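Local coordinates for aldehyde dehydrogenase 12 (Zea mays, PDB 6D97), which catalyses the NAD+-dependent oxidation of L-glutamate gamma-semialdehyde, the last step of proline catabolism in plants, at residues 37-47 and 69-77; 130-140 and 196-204. All blocks are in the same frame, centred on the assembly; numbering follows the deposited sequence.

Interaction 1: residues 37-47 and 69-77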
loop_
_atom_site.group_PDB
_atom_site.type_symbol
_atom_site.label_atom_id
_atom_site.label_comp_id
_atom_site.label_asym_id
_atom_site.label_seq_id
_atom_site.Cartn_x
_atom_site.Cartn_y
_atom_site.Cartn_z
ATOM N N VAL A 37 -21.792 43.888 2.033
ATOM C CA VAL A 37 -23.086 43.346 1.633
ATOM C C VAL A 37 -24.105 43.503 2.757
ATOM O O VAL A 37 -23.858 43.132 3.913
ATOM C CB VAL A 37 -22.940 41.884 1.186
ATOM C CG1 VAL A 37 -22.243 41.058 2.248
ATOM C CG2 VAL A 37 -24.310 41.316 0.831
ATOM N N SER A 38 -25.262 44.068 2.421
ATOM C CA SER A 38 -26.274 44.423 3.407
ATOM C C SER A 38 -27.630 44.499 2.717
ATOM O O SER A 38 -27.754 44.234 1.521
ATOM C CB SER A 38 -25.931 45.758 4.076
ATOM O OG SER A 38 -25.900 46.794 3.112
ATOM N N GLY A 39 -28.653 44.879 3.485
ATOM C CA GLY A 39 -29.964 45.070 2.893
ATOM C C GLY A 39 -29.968 46.164 1.841
ATOM O O GLY A 39 -30.688 46.079 0.841
ATOM N N SER A 40 -29.153 47.199 2.042
ATOM C CA SER A 40 -29.060 48.297 1.092
ATOM C C SER A 40 -28.045 48.047 -0.015
ATOM O O SER A 40 -28.107 48.718 -1.050
ATOM C CB SER A 40 -28.709 49.598 1.821
ATOM O OG SER A 40 -27.514 49.459 2.566
ATOM N N SER A 41 -27.121 47.106 0.173
ATOM C CA SER A 41 -26.158 46.714 -0.857
ATOM C C SER A 41 -26.163 45.195 -0.983
ATOM O O SER A 41 -25.193 44.522 -0.613
ATOM C CB SER A 41 -24.758 47.239 -0.536
ATOM O OG SER A 41 -24.566 48.554 -1.032
ATOM N N PRO A 42 -27.242 44.620 -1.504
ATOM C CA PRO A 42 -27.347 43.161 -1.565
ATOM C C PRO A 42 -26.461 42.562 -2.647
ATOM O O PRO A 42 -26.100 43.205 -3.632
ATOM C CB PRO A 42 -28.827 42.928 -1.886
ATOM C CG PRO A 42 -29.231 44.146 -2.637
ATOM C CD PRO A 42 -28.437 45.283 -2.062
ATOM N N ALA A 43 -26.126 41.292 -2.442
ATOM C CA ALA A 43 -25.388 40.493 -3.404
ATOM C C ALA A 43 -26.315 39.457 -4.022
ATOM O O ALA A 43 -27.383 39.152 -3.486
ATOM C CB ALA A 43 -24.193 39.798 -2.745
ATOM N N GLU A 44 -25.900 38.913 -5.161
ATOM C CA GLU A 44 -26.642 37.843 -5.805
ATOM C C GLU A 44 -25.747 36.630 -6.008
ATOM O O GLU A 44 -24.530 36.752 -6.182
ATOM C CB GLU A 44 -27.244 38.285 -7.147
ATOM C CG GLU A 44 -26.254 38.756 -8.194
ATOM C CD GLU A 44 -26.914 38.960 -9.551
ATOM O OE1 GLU A 44 -26.650 38.153 -10.471
ATOM O OE2 GLU A 44 -27.711 39.917 -9.688
ATOM N N VAL A 45 -26.368 35.455 -5.961
ATOM C CA VAL A 45 -25.698 34.181 -6.183
ATOM C C VAL A 45 -26.312 33.539 -7.416
ATOM O O VAL A 45 -27.538 33.396 -7.503
ATOM C CB VAL A 45 -25.825 33.247 -4.966
ATOM C CG1 VAL A 45 -25.092 31.935 -5.223
ATOM C CG2 VAL A 45 -25.296 33.936 -3.733
ATOM N N GLN A 46 -25.467 33.156 -8.362
ATOM C CA GLN A 46 -25.924 32.594 -9.620
ATOM C C GLN A 46 -25.593 31.114 -9.696
ATOM O O GLN A 46 -24.784 30.582 -8.930
ATOM C CB GLN A 46 -25.297 33.334 -10.806
ATOM C CG GLN A 46 -25.617 34.816 -10.846
ATOM C CD GLN A 46 -24.957 35.519 -12.007
ATOM O OE1 GLN A 46 -23.836 36.012 -11.892
ATOM N NE2 GLN A 46 -25.643 35.558 -13.143
ATOM N N ASN A 47 -26.238 30.454 -10.645
ATOM C CA ASN A 47 -25.894 29.091 -10.999
ATOM C C ASN A 47 -24.832 29.097 -12.091
ATOM O O ASN A 47 -24.629 30.091 -12.792
ATOM C CB ASN A 47 -27.130 28.323 -11.470
ATOM C CG ASN A 47 -28.305 28.473 -10.521
ATOM O OD1 ASN A 47 -28.320 27.891 -9.433
ATOM N ND2 ASN A 47 -29.300 29.259 -10.927
ATOM N N ASP A 69 -31.909 41.490 7.549
ATOM C CA ASP A 69 -31.868 42.159 6.256
ATOM C C ASP A 69 -31.904 41.147 5.117
ATOM O O ASP A 69 -31.230 40.117 5.162
ATOM C CB ASP A 69 -30.593 43.001 6.138
ATOM C CG ASP A 69 -30.630 44.261 6.982
ATOM O OD1 ASP A 69 -31.693 44.563 7.570
ATOM O OD2 ASP A 69 -29.585 44.952 7.043
ATOM N N LYS A 70 -32.693 41.448 4.086
ATOM C CA LYS A 70 -32.579 40.734 2.819
ATOM C C LYS A 70 -31.286 41.150 2.130
ATOM O O LYS A 70 -31.280 42.122 1.370
ATOM C CB LYS A 70 -33.773 41.032 1.906
ATOM C CG LYS A 70 -35.097 40.404 2.325
ATOM C CD LYS A 70 -36.228 40.844 1.391
ATOM C CE LYS A 70 -37.527 40.099 1.676
ATOM N NZ LYS A 70 -38.624 40.465 0.728
ATOM N N PHE A 71 -30.184 40.439 2.380
ATOM C CA PHE A 71 -28.891 40.890 1.884
ATOM C C PHE A 71 -28.277 40.010 0.799
ATOM O O PHE A 71 -27.262 40.405 0.218
ATOM C CB PHE A 71 -27.901 41.069 3.055
ATOM C CG PHE A 71 -27.321 39.787 3.620
ATOM C CD1 PHE A 71 -28.035 38.596 3.660
ATOM C CD2 PHE A 71 -26.041 39.808 4.156
ATOM C CE1 PHE A 71 -27.466 37.450 4.198
ATOM C CE2 PHE A 71 -25.473 38.676 4.699
ATOM C CZ PHE A 71 -26.184 37.495 4.721
ATOM N N ILE A 72 -28.861 38.854 0.488
ATOM C CA ILE A 72 -28.387 38.007 -0.607
ATOM C C ILE A 72 -29.592 37.418 -1.329
ATOM O O ILE A 72 -30.451 36.795 -0.698
ATOM C CB ILE A 72 -27.471 36.866 -0.119
ATOM C CG1 ILE A 72 -26.197 37.413 0.532
ATOM C CG2 ILE A 72 -27.113 35.939 -1.276
ATOM C CD1 ILE A 72 -25.386 36.367 1.265
ATOM N N LYS A 73 -29.655 37.597 -2.648
ATOM C CA LYS A 73 -30.657 36.917 -3.456
ATOM C C LYS A 73 -30.004 35.768 -4.215
ATOM O O LYS A 73 -28.899 35.907 -4.748
ATOM C CB LYS A 73 -31.366 37.874 -4.423
ATOM C CG LYS A 73 -30.501 38.572 -5.452
ATOM C CD LYS A 73 -31.384 39.426 -6.369
ATOM C CE LYS A 73 -30.600 40.075 -7.504
ATOM N NZ LYS A 73 -31.508 40.726 -8.497
ATOM N N VAL A 74 -30.684 34.625 -4.232
ATOM C CA VAL A 74 -30.146 33.380 -4.765
ATOM C C VAL A 74 -31.025 32.929 -5.923
ATOM O O VAL A 74 -32.255 32.903 -5.801
ATOM C CB VAL A 74 -30.066 32.296 -3.673
ATOM C CG1 VAL A 74 -29.547 30.993 -4.245
ATOM C CG2 VAL A 74 -29.181 32.771 -2.526
ATOM N N ALA A 75 -30.394 32.576 -7.043
ATOM C CA ALA A 75 -31.116 32.176 -8.252
ATOM C C ALA A 75 -31.535 30.710 -8.135
ATOM O O ALA A 75 -30.991 29.812 -8.780
ATOM C CB ALA A 75 -30.258 32.412 -9.486
ATOM N N GLU A 76 -32.542 30.478 -7.299
ATOM C CA GLU A 76 -32.972 29.112 -7.028
ATOM C C GLU A 76 -33.745 28.554 -8.218
ATOM O O GLU A 76 -34.730 29.147 -8.669
ATOM C CB GLU A 76 -33.805 29.057 -5.750
ATOM C CG GLU A 76 -32.935 29.021 -4.496
ATOM C CD GLU A 76 -33.714 28.706 -3.238
ATOM O OE1 GLU A 76 -34.952 28.860 -3.252
ATOM O OE2 GLU A 76 -33.089 28.293 -2.237
ATOM N N VAL A 77 -33.281 27.417 -8.725
ATOM C CA VAL A 77 -33.899 26.751 -9.866
ATOM C C VAL A 77 -35.147 26.016 -9.403
ATOM O O VAL A 77 -35.164 25.401 -8.330
ATOM C CB VAL A 77 -32.894 25.789 -10.526
ATOM C CG1 VAL A 77 -33.557 24.969 -11.623
ATOM C CG2 VAL A 77 -31.706 26.561 -11.072
#
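Ala-43 and Val-45 pair with Phe-71, Lys-73 and Ala-75 as neighbouring parallel strands, the middle pair of a four-stranded mixed sheet near the N-terminus of the aldehyde dehydrogenase. The ladder runs in parallel register: Ala-43 N gives to Phe-71 O, Ala-43 O takes Lys-73 N at 2.9 Å, Val-45 N gives to Lys-73 O at 2.8 Å, and Val-45 O takes Ala-75 N. The first rung is the skewed one, its donor tilted 32° from the carbonyl plane of Phe-71.

On the face carrying Val-45, Ile-72 and Val-74, Val-45 CG2 meets Ile-72 CG2 at 3.7 Å. CG2 of Val-45 stands anti to its own carbonyl carbon, which turns this methyl back along the strand toward Ile-72. Toward the N-terminal end, CG2 of Val-37 leans against CD2 of the Phe-71 ring at 4.0 Å, while Val-37 O lies in the ring plane at its edge.

Across the other face, Glu-44 and Lys-73 run side by side in the same direction, both extended beyond CG. Their aliphatic parts touch, CB of Glu-44 lying 3.7 Å from CG of Lys-73, but OE2 and NZ stay beyond salt-bridge distance.

Around this first shell, a classic beta bulge sets Phe-71 and Ile-72 both opposite Ile-62 of strand 60-63. Ile-229 of helix 229-240 touches Val-45 and Ile-72, and Lys-73 makes a cation-pi contact with Trp-59.

Past the ladder, the Asn-47 amide carries the pairing one step further. Its rotation is fixed from two sides: OD1 accepts from Asn-252 N, and Asn-47 ND2 reaches Ala-75 O, the carbonyl of the residue at the centre of an inverse gamma turn, at 2.8 Å, in the carbonyl plane and on a lone pair.

Interaction 2: residues 130-140 and 196-204. With NAD (nicotinamide-adenine-dinucleotide), chain E.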
loop_
_atom_site.group_PDB
_atom_site.type_symbol
_atom_site.label_atom_id
_atom_site.label_comp_id
_atom_site.label_asym_id
_atom_site.label_seq_id
_atom_site.Cartn_x
_atom_site.Cartn_y
_atom_site.Cartn_z
ATOM N N PHE A 130 -12.432 35.187 2.223
ATOM C CA PHE A 130 -13.270 34.007 2.404
ATOM C C PHE A 130 -13.688 33.835 3.860
ATOM O O PHE A 130 -14.818 33.422 4.138
ATOM C CB PHE A 130 -12.546 32.764 1.891
ATOM C CG PHE A 130 -12.744 32.520 0.423
ATOM C CD1 PHE A 130 -13.970 32.089 -0.059
ATOM C CD2 PHE A 130 -11.711 32.733 -0.476
ATOM C CE1 PHE A 130 -14.161 31.862 -1.405
ATOM C CE2 PHE A 130 -11.893 32.503 -1.824
ATOM C CZ PHE A 130 -13.121 32.072 -2.290
ATOM N N ALA A 131 -12.794 34.144 4.802
ATOM C CA ALA A 131 -13.158 34.060 6.212
ATOM C C ALA A 131 -14.299 35.014 6.543
ATOM O O ALA A 131 -15.245 34.645 7.246
ATOM C CB ALA A 131 -11.942 34.355 7.086
ATOM N N LYS A 132 -14.229 36.247 6.034
ATOM C CA LYS A 132 -15.288 37.215 6.296
ATOM C C LYS A 132 -16.585 36.817 5.610
ATOM O O LYS A 132 -17.662 36.945 6.199
ATOM C CB LYS A 132 -14.857 38.606 5.839
ATOM C CG LYS A 132 -14.514 39.550 6.973
ATOM C CD LYS A 132 -13.040 39.892 6.955
ATOM C CE LYS A 132 -12.723 40.995 7.952
ATOM N NZ LYS A 132 -11.560 41.819 7.523
ATOM N N LEU A 133 -16.506 36.347 4.363
ATOM C CA LEU A 133 -17.710 35.929 3.654
ATOM C C LEU A 133 -18.387 34.761 4.359
ATOM O O LEU A 133 -19.619 34.718 4.457
ATOM C CB LEU A 133 -17.371 35.563 2.211
ATOM C CG LEU A 133 -18.562 35.417 1.268
ATOM C CD1 LEU A 133 -19.438 36.645 1.314
ATOM C CD2 LEU A 133 -18.073 35.183 -0.147
ATOM N N ILE A 134 -17.598 33.801 4.847
ATOM C CA ILE A 134 -18.144 32.683 5.615
ATOM C C ILE A 134 -18.893 33.203 6.835
ATOM O O ILE A 134 -20.006 32.760 7.147
ATOM C CB ILE A 134 -17.020 31.712 6.022
ATOM C CG1 ILE A 134 -16.535 30.916 4.811
ATOM C CG2 ILE A 134 -17.476 30.780 7.137
ATOM C CD1 ILE A 134 -15.272 30.125 5.081
ATOM N N GLN A 135 -18.286 34.167 7.535
ATOM C CA GLN A 135 -18.887 34.730 8.740
ATOM C C GLN A 135 -20.252 35.345 8.476
ATOM O O GLN A 135 -21.144 35.257 9.324
ATOM C CB GLN A 135 -17.968 35.793 9.336
ATOM C CG GLN A 135 -16.906 35.283 10.270
ATOM C CD GLN A 135 -16.216 36.408 11.009
ATOM O OE1 GLN A 135 -15.469 37.186 10.421
ATOM N NE2 GLN A 135 -16.470 36.504 12.306
ATOM N N ARG A 136 -20.434 35.983 7.320
ATOM C CA ARG A 136 -21.688 36.687 7.075
ATOM C C ARG A 136 -22.857 35.733 6.875
ATOM O O ARG A 136 -23.988 36.060 7.231
ATOM C CB ARG A 136 -21.555 37.619 5.869
ATOM C CG ARG A 136 -20.554 38.770 6.006
ATOM C CD ARG A 136 -20.879 39.706 7.162
ATOM N NE ARG A 136 -22.260 40.178 7.133
ATOM C CZ ARG A 136 -22.688 41.221 6.430
ATOM N NH1 ARG A 136 -21.848 41.920 5.683
ATOM N NH2 ARG A 136 -23.966 41.564 6.472
ATOM N N VAL A 137 -22.615 34.557 6.311
ATOM C CA VAL A 137 -23.691 33.635 5.972
ATOM C C VAL A 137 -23.813 32.496 6.977
ATOM O O VAL A 137 -24.923 32.061 7.280
ATOM C CB VAL A 137 -23.513 33.100 4.534
ATOM C CG1 VAL A 137 -23.695 34.221 3.550
ATOM C CG2 VAL A 137 -22.143 32.465 4.359
ATOM N N SER A 138 -22.695 31.993 7.490
ATOM C CA SER A 138 -22.682 30.946 8.511
ATOM C C SER A 138 -21.951 31.504 9.723
ATOM O O SER A 138 -20.756 31.239 9.911
ATOM C CB SER A 138 -22.029 29.663 8.000
ATOM O OG SER A 138 -22.054 28.651 8.989
ATOM N N PRO A 139 -22.645 32.268 10.569
ATOM C CA PRO A 139 -21.969 33.059 11.609
ATOM C C PRO A 139 -21.147 32.204 12.563
ATOM O O PRO A 139 -21.637 31.234 13.148
ATOM C CB PRO A 139 -23.132 33.754 12.328
ATOM C CG PRO A 139 -24.205 33.829 11.285
ATOM C CD PRO A 139 -24.088 32.550 10.516
ATOM N N LYS A 140 -19.880 32.581 12.698
ATOM C CA LYS A 140 -18.915 31.938 13.577
ATOM C C LYS A 140 -17.782 32.934 13.770
ATOM O O LYS A 140 -17.693 33.938 13.060
ATOM C CB LYS A 140 -18.415 30.618 12.987
ATOM C CG LYS A 140 -17.728 30.785 11.644
ATOM C CD LYS A 140 -17.248 29.456 11.088
ATOM C CE LYS A 140 -18.394 28.648 10.492
ATOM N NZ LYS A 140 -17.924 27.389 9.844
ATOM N N THR A 196 -24.232 19.644 0.072
ATOM C CA THR A 196 -23.566 20.004 1.315
ATOM C C THR A 196 -24.382 21.016 2.108
ATOM O O THR A 196 -25.219 21.730 1.545
ATOM C CB THR A 196 -22.163 20.570 1.045
ATOM O OG1 THR A 196 -22.265 21.900 0.529
ATOM C CG2 THR A 196 -21.423 19.701 0.053
ATOM N N PRO A 197 -24.148 21.111 3.440
ATOM C CA PRO A 197 -25.032 21.917 4.292
ATOM C C PRO A 197 -24.529 23.327 4.568
ATOM O O PRO A 197 -23.585 23.810 3.935
ATOM C CB PRO A 197 -25.076 21.096 5.583
ATOM C CG PRO A 197 -23.670 20.577 5.689
ATOM C CD PRO A 197 -23.177 20.359 4.258
ATOM N N PHE A 198 -25.152 23.984 5.547
ATOM C CA PHE A 198 -24.911 25.405 5.767
ATOM C C PHE A 198 -23.649 25.677 6.575
ATOM O O PHE A 198 -23.040 26.741 6.417
ATOM C CB PHE A 198 -26.109 26.034 6.483
ATOM C CG PHE A 198 -26.149 25.755 7.962
ATOM C CD1 PHE A 198 -26.744 24.600 8.445
ATOM C CD2 PHE A 198 -25.586 26.643 8.869
ATOM C CE1 PHE A 198 -26.779 24.340 9.797
ATOM C CE2 PHE A 198 -25.617 26.385 10.224
ATOM C CZ PHE A 198 -26.214 25.232 10.688
ATOM N N ASN A 199 -23.243 24.753 7.449
ATOM C CA ASN A 199 -22.345 25.139 8.534
ATOM C C ASN A 199 -20.892 25.285 8.091
ATOM O O ASN A 199 -20.146 26.054 8.705
ATOM C CB ASN A 199 -22.465 24.148 9.692
ATOM C CG ASN A 199 -22.135 22.730 9.291
ATOM O OD1 ASN A 199 -22.397 22.308 8.166
ATOM N ND2 ASN A 199 -21.556 21.981 10.221
ATOM N N PHE A 200 -20.466 24.584 7.041
ATOM C CA PHE A 200 -19.127 24.757 6.477
ATOM C C PHE A 200 -19.280 25.131 5.009
ATOM O O PHE A 200 -19.233 24.261 4.124
ATOM C CB PHE A 200 -18.274 23.503 6.657
ATOM C CG PHE A 200 -17.864 23.249 8.085
ATOM C CD1 PHE A 200 -16.786 23.923 8.641
ATOM C CD2 PHE A 200 -18.559 22.344 8.872
ATOM C CE1 PHE A 200 -16.408 23.701 9.952
ATOM C CE2 PHE A 200 -18.184 22.113 10.184
ATOM C CZ PHE A 200 -17.109 22.794 10.725
ATOM N N PRO A 201 -19.456 26.420 4.702
ATOM C CA PRO A 201 -19.788 26.818 3.324
ATOM C C PRO A 201 -18.648 26.648 2.332
ATOM O O PRO A 201 -18.890 26.762 1.123
ATOM C CB PRO A 201 -20.170 28.300 3.469
ATOM C CG PRO A 201 -20.362 28.531 4.944
ATOM C CD PRO A 201 -19.445 27.567 5.622
ATOM N N LEU A 202 -17.425 26.393 2.788
ATOM C CA LEU A 202 -16.282 26.239 1.897
ATOM C C LEU A 202 -15.635 24.867 2.000
ATOM O O LEU A 202 -15.466 24.187 0.982
ATOM C CB LEU A 202 -15.235 27.325 2.189
ATOM C CG LEU A 202 -13.960 27.244 1.346
ATOM C CD1 LEU A 202 -14.264 27.607 -0.102
ATOM C CD2 LEU A 202 -12.876 28.144 1.912
ATOM N N GLU A 203 -15.286 24.437 3.215
ATOM C CA GLU A 203 -14.426 23.268 3.391
ATOM C C GLU A 203 -15.068 22.003 2.836
ATOM O O GLU A 203 -14.439 21.261 2.073
ATOM C CB GLU A 203 -14.093 23.092 4.873
ATOM C CG GLU A 203 -13.210 21.900 5.183
ATOM C CD GLU A 203 -12.935 21.769 6.668
ATOM O OE1 GLU A 203 -13.034 22.787 7.385
ATOM O OE2 GLU A 203 -12.626 20.649 7.123
ATOM N N ILE A 204 -16.313 21.731 3.214
ATOM C CA ILE A 204 -16.971 20.490 2.806
ATOM C C ILE A 204 -17.203 20.480 1.297
ATOM O O ILE A 204 -16.748 19.543 0.624
ATOM C CB ILE A 204 -18.282 20.266 3.578
ATOM C CG1 ILE A 204 -18.006 20.070 5.069
ATOM C CG2 ILE A 204 -19.033 19.083 2.997
ATOM C CD1 ILE A 204 -19.261 19.985 5.903
HETATM P PA NAD E . -30.023 19.186 5.547
HETATM O O1A NAD E . -30.250 17.649 5.384
HETATM O O2A NAD E . -31.107 20.039 5.992
HETATM O O5B NAD E . -29.683 20.006 4.366
HETATM C C5B NAD E . -28.430 19.846 3.746
HETATM C C4B NAD E . -28.466 19.997 2.229
HETATM O O4B NAD E . -29.259 19.009 1.596
HETATM C C3B NAD E . -28.933 21.343 1.777
HETATM O O3B NAD E . -28.212 21.770 0.687
HETATM C C2B NAD E . -30.332 21.087 1.415
HETATM O O2B NAD E . -30.772 21.997 0.480
HETATM C C1B NAD E . -30.235 19.711 0.872
HETATM N N9A NAD E . -31.466 18.948 0.886
HETATM C C8A NAD E . -32.455 18.928 1.853
HETATM N N7A NAD E . -33.407 18.063 1.488
HETATM C C5A NAD E . -33.063 17.478 0.273
HETATM C C6A NAD E . -33.644 16.539 -0.559
HETATM N N6A NAD E . -34.905 15.954 -0.197
HETATM N N1A NAD E . -33.037 16.177 -1.699
HETATM C C2A NAD E . -31.845 16.709 -2.069
HETATM N N3A NAD E . -31.242 17.634 -1.279
HETATM C C4A NAD E . -31.819 18.027 -0.124
HETATM O O3 NAD E . -28.998 19.674 6.479
HETATM P PN NAD E . -29.238 20.550 7.783
HETATM O O1N NAD E . -27.830 20.517 8.481
HETATM O O2N NAD E . -29.554 21.976 7.437
HETATM O O5D NAD E . -30.256 19.988 8.737
#
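Lys-140 and Ser-138, just beyond the C-terminal end of helix 124-137, reach the carbonyl of Asn-199 in the loop that follows strand 191-196. The firm polar link is Lys-140 NZ to Asn-199 O, 2.8 Å and close to straight on the carbonyl at a C=O...N angle of 165°. A bend at chi3 (77°) brings the ammonium there, and it also forms a salt bridge with Glu-148, whose other carboxylate oxygen accepts from the backbone N of Leu-202 and Glu-203. Ser-138 OG lies 3.2 Å from Asn-199 O and 3.4 Å from Phe-198 O, so its proton has two possible acceptors.

The apolar contacts centre on Pro-201 and Leu-202. The Pro-201 ring sets CG against Ser-138 CB at 3.7 Å and CD against Ile-134 CG2. From the same Ile-134, CD1 meets Leu-202 CB at 4.0 Å, the two side chains crossing at about a right angle. Helix 229-240 also touches Pro-201 and Leu-202.

Toward the cofactor, Thr-196 O accepts a hydrogen bond from ribose O3B of NAD at 3.1 Å. The Phe-198 ring turns its edge to phosphate oxygen O2N, while Asn-199 CB sits over one ring face. The strand end and loop here lead from strand 191-196, the central strand of the five-stranded parallel sheet, to helix 203-214, part of the Rossmann-type NAD site of an aldehyde dehydrogenase.

Interaction 1 closes before interaction 2 opens along the chain, and their centres lie about 15 Å apart. Helix 124-137 joins them: its last turn and Ser-138 just after it pack on the 196-204 loop, while Arg-136 and Val-137 face segments 37-47 and 69-77. There Arg-136 NH1 lies 2.9 Å from Val-37 O, a probable hydrogen bond, and Val-137 CG1 packs on Ile-72 CD1 at 3.6 Å. Helix 229-240, which follows strand 218-223 of the parallel sheet, touches both contacts too. The N-terminal strands are thus tied, through these helices, to the strand end where Thr-196 O meets the NAD ribose.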